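PDB 3U3W: transcriptional activator PlcR protein from Bacillus thuringiensis, which regulates virulence genes as a quorum-sensing transcriptional activator, binding DNA through a helix-turn-helix domain once the signal peptide PapR is bound. Local coordinates for residues I60-F63 against Y64-L67; I83-K87 against Q88-K92; K139-L142 against N143-L146; Q218-K221 against A222-I225; A263-F266 against F267-E271. All coordinates share one frame; numbering follows the deposited sequence.

Overall arrangement
All five contacts are local, each within a helix, at its end or at the junction of two, and they come one after another along an all-helical chain. Contact 1 lies on helix 61-65, packed on helices 4-16 and 46-56 of the DNA-binding part; helix 72-87 then leads to contact 2, centred about 28 Å away, at its junction with helix 91-102. Contacts 2 to 5 all belong to the TPR-like C-terminal domain. Contact 3 ends helix 131-143, contact 4 is in helix 212-228 and contact 5 closes helix 253-269, its centre about 17 Å from that of contact 2. Contacts 2 and 5 touch the bound peptide, and contacts 1, 2 and 5 the second subunit, consistent with peptide binding and dimerisation using neighbouring parts of the fold.

Contact 1. Residues I60-F63 against Y64-L67; sequences IIHF and YEVL
Two i to i+4 bonds shape helix 61-65 and its exit: Glu65 N gives to Ile61 O at 2.8 Å with an N-H...O angle of 161°, and Val66 N gives to His62 O at 3.2 Å. The side chains follow the same spacing. Tyr64 lies alongside Ile60, the two pointing the same way, with CE2 of the ring 4.1 Å from Ile60 CG2 and the edge of the ring turned to Ile60 O. Its hydroxyl is hydrogen-bonded to the OH of Tyr64 of the second subunit, and Ile60 and Ile61 pack on that subunit too. Next along the helix, Glu65 CG, set beside its backbone N, lies 4.1 Å from Ile61 CG1, and the chain then runs extended to a carboxylate that forms a salt bridge with Lys76. The carboxylate stands nearly perpendicular to the His62 ring, planes 82° apart, and OE1 approaches that ring at its edge. His62 CE1 comes within 3.8 Å of Val66 CG1, its ring carried there by a trans first torsion (chi1 -180°); its NE2 is held by Glu9, whereas ND1 is buried without a partner in the model. Through Phe63, which meets Leu6, Ile10, Leu49 and Ala53, this short helix packs on helices 4-16 and 46-56 of the helix-turn-helix domain, while Tyr64 meets Tyr64 of the second subunit across the dimer.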
loop_
_atom_site.group_PDB
_atom_site.type_symbol
_atom_site.label_atom_id
_atom_site.label_comp_id
_atom_site.label_asym_id
_atom_site.label_seq_id
_atom_site.Cartn_x
_atom_site.Cartn_y
_atom_site.Cartn_z
ATOM N N ILE A 60 -11.298 6.594 -7.281
ATOM C CA ILE A 60 -12.253 6.298 -8.338
ATOM C C ILE A 60 -12.684 4.829 -8.336
ATOM O O ILE A 60 -13.801 4.511 -8.737
ATOM C CB ILE A 60 -11.710 6.729 -9.716
ATOM C CG1 ILE A 60 -11.389 8.234 -9.706
ATOM C CG2 ILE A 60 -12.712 6.431 -10.804
ATOM C CD1 ILE A 60 -10.184 8.653 -8.830
ATOM N N ILE A 61 -11.811 3.939 -7.869
ATOM C CA ILE A 61 -12.122 2.505 -7.873
ATOM C C ILE A 61 -13.336 2.230 -6.983
ATOM O O ILE A 61 -14.049 1.241 -7.159
ATOM C CB ILE A 61 -10.888 1.627 -7.451
ATOM C CG1 ILE A 61 -11.199 0.127 -7.556
ATOM C CG2 ILE A 61 -10.404 1.976 -6.042
ATOM C CD1 ILE A 61 -11.507 -0.361 -8.953
ATOM N N HIS A 62 -13.581 3.135 -6.040
ATOM C CA HIS A 62 -14.718 2.998 -5.148
ATOM C C HIS A 62 -16.037 2.966 -5.906
ATOM O O HIS A 62 -16.925 2.185 -5.590
ATOM C CB HIS A 62 -14.750 4.123 -4.120
ATOM C CG HIS A 62 -15.899 4.024 -3.169
ATOM N ND1 HIS A 62 -16.134 2.903 -2.402
ATOM C CD2 HIS A 62 -16.891 4.896 -2.873
ATOM C CE1 HIS A 62 -17.213 3.092 -1.666
ATOM N NE2 HIS A 62 -17.690 4.295 -1.928
ATOM N N PHE A 63 -16.177 3.823 -6.903
ATOM C CA PHE A 63 -17.434 3.867 -7.627
ATOM C C PHE A 63 -17.605 2.637 -8.503
ATOM O O PHE A 63 -18.723 2.179 -8.751
ATOM C CB PHE A 63 -17.548 5.163 -8.416
ATOM C CG PHE A 63 -17.513 6.374 -7.548
ATOM C CD1 PHE A 63 -18.530 6.612 -6.644
ATOM C CD2 PHE A 63 -16.454 7.256 -7.606
ATOM C CE1 PHE A 63 -18.496 7.718 -5.828
ATOM C CE2 PHE A 63 -16.415 8.364 -6.790
ATOM C CZ PHE A 63 -17.433 8.595 -5.904
ATOM N N TYR A 64 -16.494 2.074 -8.948
ATOM C CA TYR A 64 -16.576 0.820 -9.667
ATOM C C TYR A 64 -16.915 -0.343 -8.731
ATOM O O TYR A 64 -17.742 -1.187 -9.071
ATOM C CB TYR A 64 -15.300 0.568 -10.458
ATOM C CG TYR A 64 -15.234 1.412 -11.706
ATOM C CD1 TYR A 64 -15.724 0.934 -12.918
ATOM C CD2 TYR A 64 -14.707 2.698 -11.671
ATOM C CE1 TYR A 64 -15.679 1.708 -14.065
ATOM C CE2 TYR A 64 -14.655 3.476 -12.814
ATOM C CZ TYR A 64 -15.143 2.975 -14.005
ATOM O OH TYR A 64 -15.092 3.746 -15.137
ATOM N N GLU A 65 -16.301 -0.374 -7.551
ATOM C CA GLU A 65 -16.576 -1.431 -6.585
ATOM C C GLU A 65 -18.067 -1.568 -6.291
ATOM O O GLU A 65 -18.627 -2.666 -6.364
ATOM C CB GLU A 65 -15.808 -1.195 -5.284
ATOM C CG GLU A 65 -14.329 -1.493 -5.389
ATOM C CD GLU A 65 -13.555 -1.068 -4.153
ATOM O OE1 GLU A 65 -14.048 -0.185 -3.412
ATOM O OE2 GLU A 65 -12.454 -1.619 -3.918
ATOM N N VAL A 66 -18.711 -0.453 -5.965
ATOM C CA VAL A 66 -20.117 -0.487 -5.590
ATOM C C VAL A 66 -21.047 -0.576 -6.794
ATOM O O VAL A 66 -22.265 -0.609 -6.646
ATOM C CB VAL A 66 -20.487 0.727 -4.750
ATOM C CG1 VAL A 66 -19.631 0.751 -3.495
ATOM C CG2 VAL A 66 -20.293 1.996 -5.558
ATOM N N LEU A 67 -20.470 -0.642 -7.986
ATOM C CA LEU A 67 -21.263 -0.615 -9.214
ATOM C C LEU A 67 -22.278 -1.757 -9.348
ATOM O O LEU A 67 -23.412 -1.530 -9.762
ATOM C CB LEU A 67 -20.346 -0.566 -10.444
ATOM C CG LEU A 67 -21.010 -0.270 -11.789
ATOM C CD1 LEU A 67 -21.551 1.149 -11.818
ATOM C CD2 LEU A 67 -20.024 -0.499 -12.921
#

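Contact 2. Residues I83-K87 against Q88-K92; sequences IMLCK and QKRYK
A Schellman motif ends helix 72-87 here, and the chain turns at once into helix 91-102 with Arg90 at the N-cap position, beside the groove that holds the bound peptide. Lys89 adopts positive phi (65°), and two backbone bonds return to the last turn: Arg90 N to Leu85 O at 3.0 Å and Lys89 N to Cys86 O at 2.9 Å. The ammonium of Lys89 folds back over the same helix end, because the chain bends at chi2 and chi4. Its NZ gives to Cys86 O, in the carbonyl plane on a lone pair, and to Lys87 O from above the carbonyl plane; Cys86 O therefore accepts twice. The same NZ also bonds Tyr275 and makes a salt bridge to an acidic side chain of the peptide, so the helix terminus probably helps to position this charge. Cys86 SG makes an oblique sulfur-aromatic contact with the Tyr91 ring, 5.3 Å from its centroid, and both residues pack on an aromatic side chain of the peptide. Elsewhere on the turn, Gln88 OE1 accepts from Arg90 NH1 at 2.6 Å and Glu93 forms a salt bridge with Arg90 NE, together helping to fix the guanidinium with one face over Leu85 CD2, which sits 3.2 Å from its plane.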
loop_
_atom_site.group_PDB
_atom_site.type_symbol
_atom_site.label_atom_id
_atom_site.label_comp_id
_atom_site.label_asym_id
_atom_site.label_seq_id
_atom_site.Cartn_x
_atom_site.Cartn_y
_atom_site.Cartn_z
ATOM N N ILE A 83 -7.384 -11.962 5.904
ATOM C CA ILE A 83 -5.988 -11.762 5.546
ATOM C C ILE A 83 -5.098 -11.643 6.783
ATOM O O ILE A 83 -4.032 -12.243 6.849
ATOM C CB ILE A 83 -5.817 -10.579 4.581
ATOM C CG1 ILE A 83 -6.272 -10.989 3.179
ATOM C CG2 ILE A 83 -4.368 -10.098 4.544
ATOM C CD1 ILE A 83 -6.378 -9.831 2.232
ATOM N N MET A 84 -5.551 -10.884 7.770
ATOM C CA MET A 84 -4.796 -10.738 9.002
ATOM C C MET A 84 -4.670 -12.087 9.709
ATOM O O MET A 84 -3.579 -12.494 10.091
ATOM C CB MET A 84 -5.462 -9.708 9.916
ATOM C CG MET A 84 -4.793 -9.569 11.269
ATOM S SD MET A 84 -3.012 -9.358 11.123
ATOM C CE MET A 84 -2.923 -7.795 10.233
ATOM N N LEU A 85 -5.798 -12.772 9.881
ATOM C CA LEU A 85 -5.814 -14.098 10.505
ATOM C C LEU A 85 -4.894 -15.103 9.785
ATOM O O LEU A 85 -4.149 -15.841 10.426
ATOM C CB LEU A 85 -7.248 -14.645 10.569
ATOM C CG LEU A 85 -8.270 -13.989 11.516
ATOM C CD1 LEU A 85 -9.683 -14.448 11.183
ATOM C CD2 LEU A 85 -7.961 -14.248 12.984
ATOM N N CYS A 86 -4.957 -15.132 8.457
ATOM C CA CYS A 86 -4.063 -15.988 7.674
ATOM C C CYS A 86 -2.590 -15.697 8.012
ATOM O O CYS A 86 -1.791 -16.612 8.258
ATOM C CB CYS A 86 -4.351 -15.813 6.184
ATOM S SG CYS A 86 -3.530 -16.980 5.055
ATOM N N LYS A 87 -2.255 -14.414 8.062
ATOM C CA LYS A 87 -0.934 -13.960 8.478
ATOM C C LYS A 87 -0.543 -14.515 9.826
ATOM O O LYS A 87 0.604 -14.906 10.043
ATOM C CB LYS A 87 -0.886 -12.432 8.529
ATOM C CG LYS A 87 -0.166 -11.808 7.364
ATOM C CD LYS A 87 -0.733 -10.437 7.046
ATOM C CE LYS A 87 0.318 -9.528 6.433
ATOM N NZ LYS A 87 -0.238 -8.179 6.128
ATOM N N GLN A 88 -1.501 -14.532 10.743
ATOM C CA GLN A 88 -1.265 -15.066 12.071
ATOM C C GLN A 88 -1.378 -16.608 12.163
ATOM O O GLN A 88 -1.158 -17.181 13.230
ATOM C CB GLN A 88 -2.191 -14.371 13.066
ATOM C CG GLN A 88 -2.328 -12.877 12.788
ATOM C CD GLN A 88 -3.155 -12.136 13.842
ATOM O OE1 GLN A 88 -4.060 -12.701 14.449
ATOM N NE2 GLN A 88 -2.837 -10.864 14.060
ATOM N N LYS A 89 -1.686 -17.274 11.047
ATOM C CA LYS A 89 -1.828 -18.747 11.033
ATOM C C LYS A 89 -3.009 -19.227 11.892
ATOM O O LYS A 89 -3.002 -20.330 12.426
ATOM C CB LYS A 89 -0.538 -19.457 11.475
ATOM C CG LYS A 89 0.710 -19.048 10.701
ATOM C CD LYS A 89 0.549 -19.327 9.212
ATOM C CE LYS A 89 1.620 -18.621 8.389
ATOM N NZ LYS A 89 1.365 -17.164 8.285
ATOM N N ARG A 90 -4.025 -18.389 12.021
ATOM C CA ARG A 90 -5.213 -18.772 12.762
ATOM C C ARG A 90 -6.236 -19.460 11.847
ATOM O O ARG A 90 -7.282 -18.911 11.493
ATOM C CB ARG A 90 -5.757 -17.558 13.513
ATOM C CG ARG A 90 -4.798 -17.145 14.641
ATOM C CD ARG A 90 -4.987 -15.708 15.136
ATOM N NE ARG A 90 -6.340 -15.477 15.618
ATOM C CZ ARG A 90 -6.804 -14.304 16.048
ATOM N NH1 ARG A 90 -6.011 -13.232 16.060
ATOM N NH2 ARG A 90 -8.069 -14.199 16.468
ATOM N N TYR A 91 -5.913 -20.693 11.475
ATOM C CA TYR A 91 -6.655 -21.394 10.437
ATOM C C TYR A 91 -8.009 -21.936 10.876
ATOM O O TYR A 91 -8.957 -21.967 10.078
ATOM C CB TYR A 91 -5.780 -22.472 9.794
ATOM C CG TYR A 91 -4.666 -21.878 8.939
ATOM C CD1 TYR A 91 -4.956 -21.256 7.722
ATOM C CD2 TYR A 91 -3.338 -21.932 9.349
ATOM C CE1 TYR A 91 -3.962 -20.714 6.934
ATOM C CE2 TYR A 91 -2.324 -21.392 8.567
ATOM C CZ TYR A 91 -2.639 -20.784 7.362
ATOM O OH TYR A 91 -1.637 -20.233 6.595
ATOM N N LYS A 92 -8.103 -22.355 12.137
ATOM C CA LYS A 92 -9.394 -22.726 12.723
ATOM C C LYS A 92 -10.410 -21.587 12.554
ATOM O O LYS A 92 -11.489 -21.775 11.975
ATOM C CB LYS A 92 -9.242 -23.065 14.211
ATOM C CG LYS A 92 -9.732 -24.471 14.599
ATOM C CD LYS A 92 -11.187 -24.739 14.163
ATOM C CE LYS A 92 -11.646 -26.167 14.526
ATOM N NZ LYS A 92 -12.995 -26.510 13.958
#

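Contact 3. Residues K139-L142 against N143-L146; sequences KKLL and NQQL
Leu141 and Gln144 lie side by side where helix 131-143 ends and passes into the loop leading to helix 153-167, a helix C-terminus within the TPR-like domain. The tight part is the backbone. Asn143 N gives a regular i to i+4 bond to Lys139 O at 2.9 Å, but the next donor, Gln144 N, is shared: its bond to Lys140 O is weak, and the one to Leu141 O, at 3.1 Å, comes from well above the carbonyl plane. Gln145 N then bonds Leu142 O at 2.8 Å and 163°, and with positive phi (50°) Gln145 leaves the helix. The inner side chains continue this packing, Leu141 against Gln116 and Trp117 of helix 109-125, Leu142 against Ile157 and Ile161 of helix 153-167. Gln144, extended beyond CG, runs along Leu141 and brings OE1 to 3.4 Å from Leu141 CD2.

The outer side is looser. Asn143 folds its amide back over the preceding turn, CG only 3.0 Å from Lys139 O, yet ND2 makes no hydrogen bond to that oxygen. Lys140 reaches Glu137, one turn earlier, in a salt bridge and Lys139 bonds Tyr165, while the exposed Gln145 points its CB away from residues 139-142. Beyond the last helical bond a water bridges Leu141 O (2.8 Å) and Leu146 N (2.9 Å), accepting from the latter.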
loop_
_atom_site.group_PDB
_atom_site.type_symbol
_atom_site.label_atom_id
_atom_site.label_comp_id
_atom_site.label_asym_id
_atom_site.label_seq_id
_atom_site.Cartn_x
_atom_site.Cartn_y
_atom_site.Cartn_z
ATOM N N LYS A 139 -7.135 -25.377 -8.423
ATOM C CA LYS A 139 -7.020 -25.302 -9.875
ATOM C C LYS A 139 -8.358 -24.998 -10.544
ATOM O O LYS A 139 -8.406 -24.372 -11.598
ATOM C CB LYS A 139 -6.390 -26.584 -10.447
ATOM C CG LYS A 139 -4.876 -26.625 -10.273
ATOM C CD LYS A 139 -4.251 -27.911 -10.787
ATOM C CE LYS A 139 -2.749 -27.710 -10.978
ATOM N NZ LYS A 139 -1.995 -28.965 -11.217
ATOM N N LYS A 140 -9.445 -25.422 -9.915
ATOM C CA LYS A 140 -10.775 -25.218 -10.475
ATOM C C LYS A 140 -11.204 -23.762 -10.352
ATOM O O LYS A 140 -11.853 -23.227 -11.242
ATOM C CB LYS A 140 -11.792 -26.174 -9.832
ATOM C CG LYS A 140 -11.849 -27.552 -10.514
ATOM C CD LYS A 140 -12.607 -28.605 -9.682
ATOM C CE LYS A 140 -13.939 -28.077 -9.146
ATOM N NZ LYS A 140 -14.673 -29.107 -8.337
ATOM N N LEU A 141 -10.835 -23.123 -9.247
ATOM C CA LEU A 141 -11.011 -21.679 -9.108
ATOM C C LEU A 141 -10.258 -20.947 -10.218
ATOM O O LEU A 141 -10.767 -19.991 -10.787
ATOM C CB LEU A 141 -10.524 -21.197 -7.739
ATOM C CG LEU A 141 -11.139 -21.852 -6.505
ATOM C CD1 LEU A 141 -10.604 -21.219 -5.198
ATOM C CD2 LEU A 141 -12.654 -21.788 -6.565
ATOM N N LEU A 142 -9.049 -21.395 -10.537
ATOM C CA LEU A 142 -8.297 -20.785 -11.641
ATOM C C LEU A 142 -9.028 -20.959 -12.947
ATOM O O LEU A 142 -9.119 -20.031 -13.740
ATOM C CB LEU A 142 -6.910 -21.402 -11.797
ATOM C CG LEU A 142 -5.966 -21.261 -10.609
ATOM C CD1 LEU A 142 -4.588 -21.711 -11.021
ATOM C CD2 LEU A 142 -5.945 -19.820 -10.085
ATOM N N ASN A 143 -9.526 -22.174 -13.176
ATOM C CA ASN A 143 -10.196 -22.496 -14.433
ATOM C C ASN A 143 -11.479 -21.691 -14.603
ATOM O O ASN A 143 -12.051 -21.669 -15.693
ATOM C CB ASN A 143 -10.467 -23.999 -14.563
ATOM C CG ASN A 143 -9.194 -24.844 -14.471
ATOM O OD1 ASN A 143 -8.120 -24.440 -14.930
ATOM N ND2 ASN A 143 -9.316 -26.026 -13.866
ATOM N N GLN A 144 -11.916 -21.022 -13.531
ATOM C CA GLN A 144 -12.992 -20.031 -13.625
ATOM C C GLN A 144 -12.603 -18.877 -14.541
ATOM O O GLN A 144 -13.471 -18.225 -15.115
ATOM C CB GLN A 144 -13.365 -19.455 -12.254
ATOM C CG GLN A 144 -14.082 -20.410 -11.324
ATOM C CD GLN A 144 -14.619 -19.718 -10.084
ATOM O OE1 GLN A 144 -14.045 -19.830 -9.001
ATOM N NE2 GLN A 144 -15.726 -18.994 -10.237
ATOM N N GLN A 145 -11.300 -18.620 -14.670
ATOM C CA GLN A 145 -10.808 -17.478 -15.445
ATOM C C GLN A 145 -11.532 -16.207 -15.004
ATOM O O GLN A 145 -12.003 -15.408 -15.825
ATOM C CB GLN A 145 -11.013 -17.704 -16.949
ATOM C CG GLN A 145 -10.639 -19.095 -17.450
ATOM C CD GLN A 145 -9.266 -19.150 -18.103
ATOM O OE1 GLN A 145 -8.265 -18.724 -17.521
ATOM N NE2 GLN A 145 -9.216 -19.683 -19.323
ATOM N N LEU A 146 -11.632 -16.034 -13.694
ATOM C CA LEU A 146 -12.375 -14.922 -13.127
ATOM C C LEU A 146 -11.619 -13.615 -13.326
ATOM O O LEU A 146 -10.411 -13.542 -13.085
ATOM C CB LEU A 146 -12.643 -15.165 -11.642
ATOM C CG LEU A 146 -13.912 -14.558 -11.050
ATOM C CD1 LEU A 146 -15.039 -14.618 -12.062
ATOM C CD2 LEU A 146 -14.293 -15.309 -9.787
HETATM O O HOH W 1 -9.984 -17.486 -11.861
#

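Contact 4. Residues Q218-K221 against A222-I225; sequences QVNK and AIEI
Gln218 O opens the run by accepting from Ala222 N at 2.9 Å, the first of four successive i to i+4 bonds; its side chain turns aside to Arg199. Val219 follows, its O receiving Ile223 N at 2.9 Å in a nearly straight bond (170°). The two side chains lie side by side, pointing the same way, Val219 CG1 4.0 Å from Ile223 CD1, while Ile223 CG1 presses to 3.2 Å from Val219 O. Asn220 contributes its O to Glu224 N and directs OD1 to Arg242. At Lys221 the backbone O takes Ile225 N, and Ile225 CG1, beside its own backbone N at chi1 -61°, rests 3.3 Å from that oxygen. The Lys221 chain bends at chi2 and chi3, and in one of two Glu224 conformers its NZ lies 4.3 Å from Glu224 OE1, too far for an ion pair. Helix 212-228 is thus sandwiched in the helical domain: Val219 and Ile223 face helix 235-248, whereas Gln218 and Ile225 face helix 192-208.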
loop_
_atom_site.group_PDB
_atom_site.type_symbol
_atom_site.label_atom_id
_atom_site.label_comp_id
_atom_site.label_asym_id
_atom_site.label_seq_id
_atom_site.Cartn_x
_atom_site.Cartn_y
_atom_site.Cartn_z
ATOM N N GLN A 218 17.380 -15.639 -3.320
ATOM C CA GLN A 218 15.991 -15.206 -3.220
ATOM C C GLN A 218 15.717 -14.501 -1.894
ATOM O O GLN A 218 15.019 -13.493 -1.876
ATOM C CB GLN A 218 15.037 -16.378 -3.400
ATOM C CG GLN A 218 15.102 -16.988 -4.781
ATOM C CD GLN A 218 14.470 -16.092 -5.819
ATOM O OE1 GLN A 218 13.664 -15.220 -5.494
ATOM N NE2 GLN A 218 14.837 -16.292 -7.077
ATOM N N VAL A 219 16.271 -15.031 -0.804
ATOM C CA VAL A 219 16.107 -14.437 0.525
ATOM C C VAL A 219 16.635 -12.997 0.582
ATOM O O VAL A 219 15.922 -12.078 1.009
ATOM C CB VAL A 219 16.795 -15.274 1.634
ATOM C CG1 VAL A 219 16.877 -14.482 2.932
ATOM C CG2 VAL A 219 16.044 -16.540 1.869
ATOM N N ASN A 220 17.869 -12.803 0.126
ATOM C CA ASN A 220 18.493 -11.477 0.136
ATOM C C ASN A 220 17.807 -10.487 -0.788
ATOM O O ASN A 220 17.691 -9.301 -0.464
ATOM C CB ASN A 220 19.978 -11.568 -0.203
ATOM C CG ASN A 220 20.796 -12.148 0.933
ATOM O OD1 ASN A 220 20.411 -12.060 2.101
ATOM N ND2 ASN A 220 21.921 -12.752 0.595
ATOM N N LYS A 221 17.361 -10.977 -1.938
ATOM C CA LYS A 221 16.562 -10.172 -2.840
ATOM C C LYS A 221 15.283 -9.707 -2.114
ATOM O O LYS A 221 14.921 -8.535 -2.162
ATOM C CB LYS A 221 16.203 -10.973 -4.094
ATOM C CG LYS A 221 15.692 -10.133 -5.241
ATOM C CD LYS A 221 16.750 -9.994 -6.325
ATOM C CE LYS A 221 18.099 -9.545 -5.742
ATOM N NZ LYS A 221 19.011 -8.937 -6.770
ATOM N N ALA A 222 14.612 -10.626 -1.424
ATOM C CA ALA A 222 13.356 -10.290 -0.770
ATOM C C ALA A 222 13.569 -9.326 0.432
ATOM O O ALA A 222 12.814 -8.384 0.607
ATOM C CB ALA A 222 12.580 -11.559 -0.386
ATOM N N ILE A 223 14.621 -9.542 1.210
ATOM C CA ILE A 223 15.028 -8.606 2.260
ATOM C C ILE A 223 15.290 -7.200 1.720
ATOM O O ILE A 223 14.877 -6.214 2.331
ATOM C CB ILE A 223 16.285 -9.119 3.012
ATOM C CG1 ILE A 223 15.956 -10.447 3.715
ATOM C CG2 ILE A 223 16.846 -8.037 3.962
ATOM C CD1 ILE A 223 17.015 -10.939 4.713
ATOM N N GLU A 224 15.966 -7.111 0.577
ATOM C CA GLU A 224 16.219 -5.817 -0.055
ATOM C C GLU A 224 14.907 -5.130 -0.429
ATOM O O GLU A 224 14.706 -3.948 -0.128
ATOM C CB GLU A 224 17.110 -5.969 -1.293
ATOM C CG GLU A 224 17.246 -4.705 -2.133
ATOM C CD GLU A 224 17.350 -4.998 -3.634
ATOM O OE1 GLU A 224 18.303 -5.697 -4.044
ATOM O OE2 GLU A 224 16.472 -4.536 -4.402
ATOM N N ILE A 225 14.018 -5.870 -1.085
ATOM C CA ILE A 225 12.713 -5.330 -1.452
ATOM C C ILE A 225 11.927 -4.880 -0.222
ATOM O O ILE A 225 11.267 -3.849 -0.243
ATOM C CB ILE A 225 11.867 -6.339 -2.246
ATOM C CG1 ILE A 225 12.593 -6.713 -3.546
ATOM C CG2 ILE A 225 10.480 -5.754 -2.551
ATOM C CD1 ILE A 225 11.965 -7.870 -4.276
#

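Contact 5. Residues A263-F266 against F267-E271; sequences ASFF and FDILE
Ala263 O takes the backbone N-H of Phe267 at 2.9 Å and 170°, nearly along the carbonyl direction, and the same oxygen lies 3.3 Å above one face of the Phe267 ring, offset toward its rim. With CG beside the backbone N (chi1 -64°), the ring folds back over this last part of helix 253-269, and its CE2 reaches Ala263 CB at 4.2 Å. Phe267 also meets Tyr275 and an apolar side chain of the bound peptide. Leu270 N to Phe266 O, at 2.9 Å, is the last regular i to i+4 bond here; the helix then ends in a Schellman motif in which Glu271, at positive phi, gives its N-H to Asp268 O at 2.8 Å. On another side Ile269 places CG2 over a face of the Phe265 ring, 3.9 Å from CE1, the two side chains crossing at a slant. That aromatic patch belongs to the dimer interface, where Phe265 stacks on Phe265 of the second subunit and Phe266 meets the same Phe265 edge-to-face.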
loop_
_atom_site.group_PDB
_atom_site.type_symbol
_atom_site.label_atom_id
_atom_site.label_comp_id
_atom_site.label_asym_id
_atom_site.label_seq_id
_atom_site.Cartn_x
_atom_site.Cartn_y
_atom_site.Cartn_z
ATOM N N ALA A 263 15.965 -11.949 13.299
ATOM C CA ALA A 263 14.667 -12.618 13.238
ATOM C C ALA A 263 13.971 -12.575 14.582
ATOM O O ALA A 263 12.793 -12.258 14.662
ATOM C CB ALA A 263 14.811 -14.065 12.764
ATOM N N SER A 264 14.719 -12.908 15.631
ATOM C CA SER A 264 14.225 -12.876 17.011
ATOM C C SER A 264 13.728 -11.477 17.411
ATOM O O SER A 264 12.703 -11.339 18.082
ATOM C CB SER A 264 15.318 -13.353 17.980
ATOM O OG SER A 264 14.846 -13.421 19.318
ATOM N N PHE A 265 14.448 -10.446 16.984
ATOM C CA PHE A 265 13.965 -9.089 17.145
ATOM C C PHE A 265 12.555 -8.906 16.571
ATOM O O PHE A 265 11.656 -8.464 17.281
ATOM C CB PHE A 265 14.922 -8.072 16.519
ATOM C CG PHE A 265 14.556 -6.633 16.822
ATOM C CD1 PHE A 265 13.599 -5.968 16.058
ATOM C CD2 PHE A 265 15.151 -5.953 17.879
ATOM C CE1 PHE A 265 13.245 -4.654 16.338
ATOM C CE2 PHE A 265 14.811 -4.635 18.153
ATOM C CZ PHE A 265 13.854 -3.986 17.379
ATOM N N PHE A 266 12.358 -9.228 15.294
ATOM C CA PHE A 266 11.053 -9.012 14.667
ATOM C C PHE A 266 9.960 -9.882 15.241
ATOM O O PHE A 266 8.840 -9.410 15.436
ATOM C CB PHE A 266 11.114 -9.169 13.149
ATOM C CG PHE A 266 11.787 -8.026 12.475
ATOM C CD1 PHE A 266 11.147 -6.794 12.367
ATOM C CD2 PHE A 266 13.071 -8.156 11.982
ATOM C CE1 PHE A 266 11.783 -5.710 11.765
ATOM C CE2 PHE A 266 13.710 -7.079 11.373
ATOM C CZ PHE A 266 13.065 -5.853 11.274
ATOM N N PHE A 267 10.277 -11.143 15.528
ATOM C CA PHE A 267 9.283 -12.022 16.143
ATOM C C PHE A 267 8.790 -11.453 17.476
ATOM O O PHE A 267 7.605 -11.531 17.790
ATOM C CB PHE A 267 9.799 -13.462 16.295
ATOM C CG PHE A 267 10.073 -14.145 14.981
ATOM C CD1 PHE A 267 9.575 -13.620 13.795
ATOM C CD2 PHE A 267 10.839 -15.297 14.924
ATOM C CE1 PHE A 267 9.829 -14.234 12.580
ATOM C CE2 PHE A 267 11.107 -15.917 13.709
ATOM C CZ PHE A 267 10.603 -15.384 12.539
ATOM N N ASP A 268 9.711 -10.888 18.253
ATOM C CA ASP A 268 9.361 -10.268 19.524
ATOM C C ASP A 268 8.393 -9.115 19.313
ATOM O O ASP A 268 7.218 -9.199 19.674
ATOM C CB ASP A 268 10.612 -9.770 20.253
ATOM C CG ASP A 268 10.277 -8.973 21.509
ATOM O OD1 ASP A 268 9.668 -9.558 22.431
ATOM O OD2 ASP A 268 10.625 -7.768 21.574
ATOM N N ILE A 269 8.886 -8.038 18.714
ATOM C CA ILE A 269 8.075 -6.829 18.560
ATOM C C ILE A 269 6.783 -7.027 17.768
ATOM O O ILE A 269 5.807 -6.319 18.009
ATOM C CB ILE A 269 8.856 -5.626 17.970
ATOM C CG1 ILE A 269 9.060 -5.793 16.472
ATOM C CG2 ILE A 269 10.173 -5.415 18.692
ATOM C CD1 ILE A 269 8.960 -4.498 15.715
ATOM N N LEU A 270 6.759 -7.967 16.827
ATOM C CA LEU A 270 5.515 -8.234 16.098
ATOM C C LEU A 270 4.638 -9.267 16.815
ATOM O O LEU A 270 3.559 -9.625 16.335
ATOM C CB LEU A 270 5.782 -8.626 14.647
ATOM C CG LEU A 270 6.284 -7.477 13.767
ATOM C CD1 LEU A 270 6.572 -7.940 12.328
ATOM C CD2 LEU A 270 5.278 -6.324 13.784
ATOM N N GLU A 271 5.115 -9.725 17.971
ATOM C CA GLU A 271 4.400 -10.699 18.797
ATOM C C GLU A 271 4.073 -11.998 18.053
ATOM O O GLU A 271 2.982 -12.544 18.211
ATOM C CB GLU A 271 3.122 -10.080 19.380
ATOM C CG GLU A 271 3.386 -9.028 20.454
ATOM C CD GLU A 271 2.140 -8.235 20.825
ATOM O OE1 GLU A 271 1.947 -7.140 20.254
ATOM O OE2 GLU A 271 1.361 -8.704 21.685
#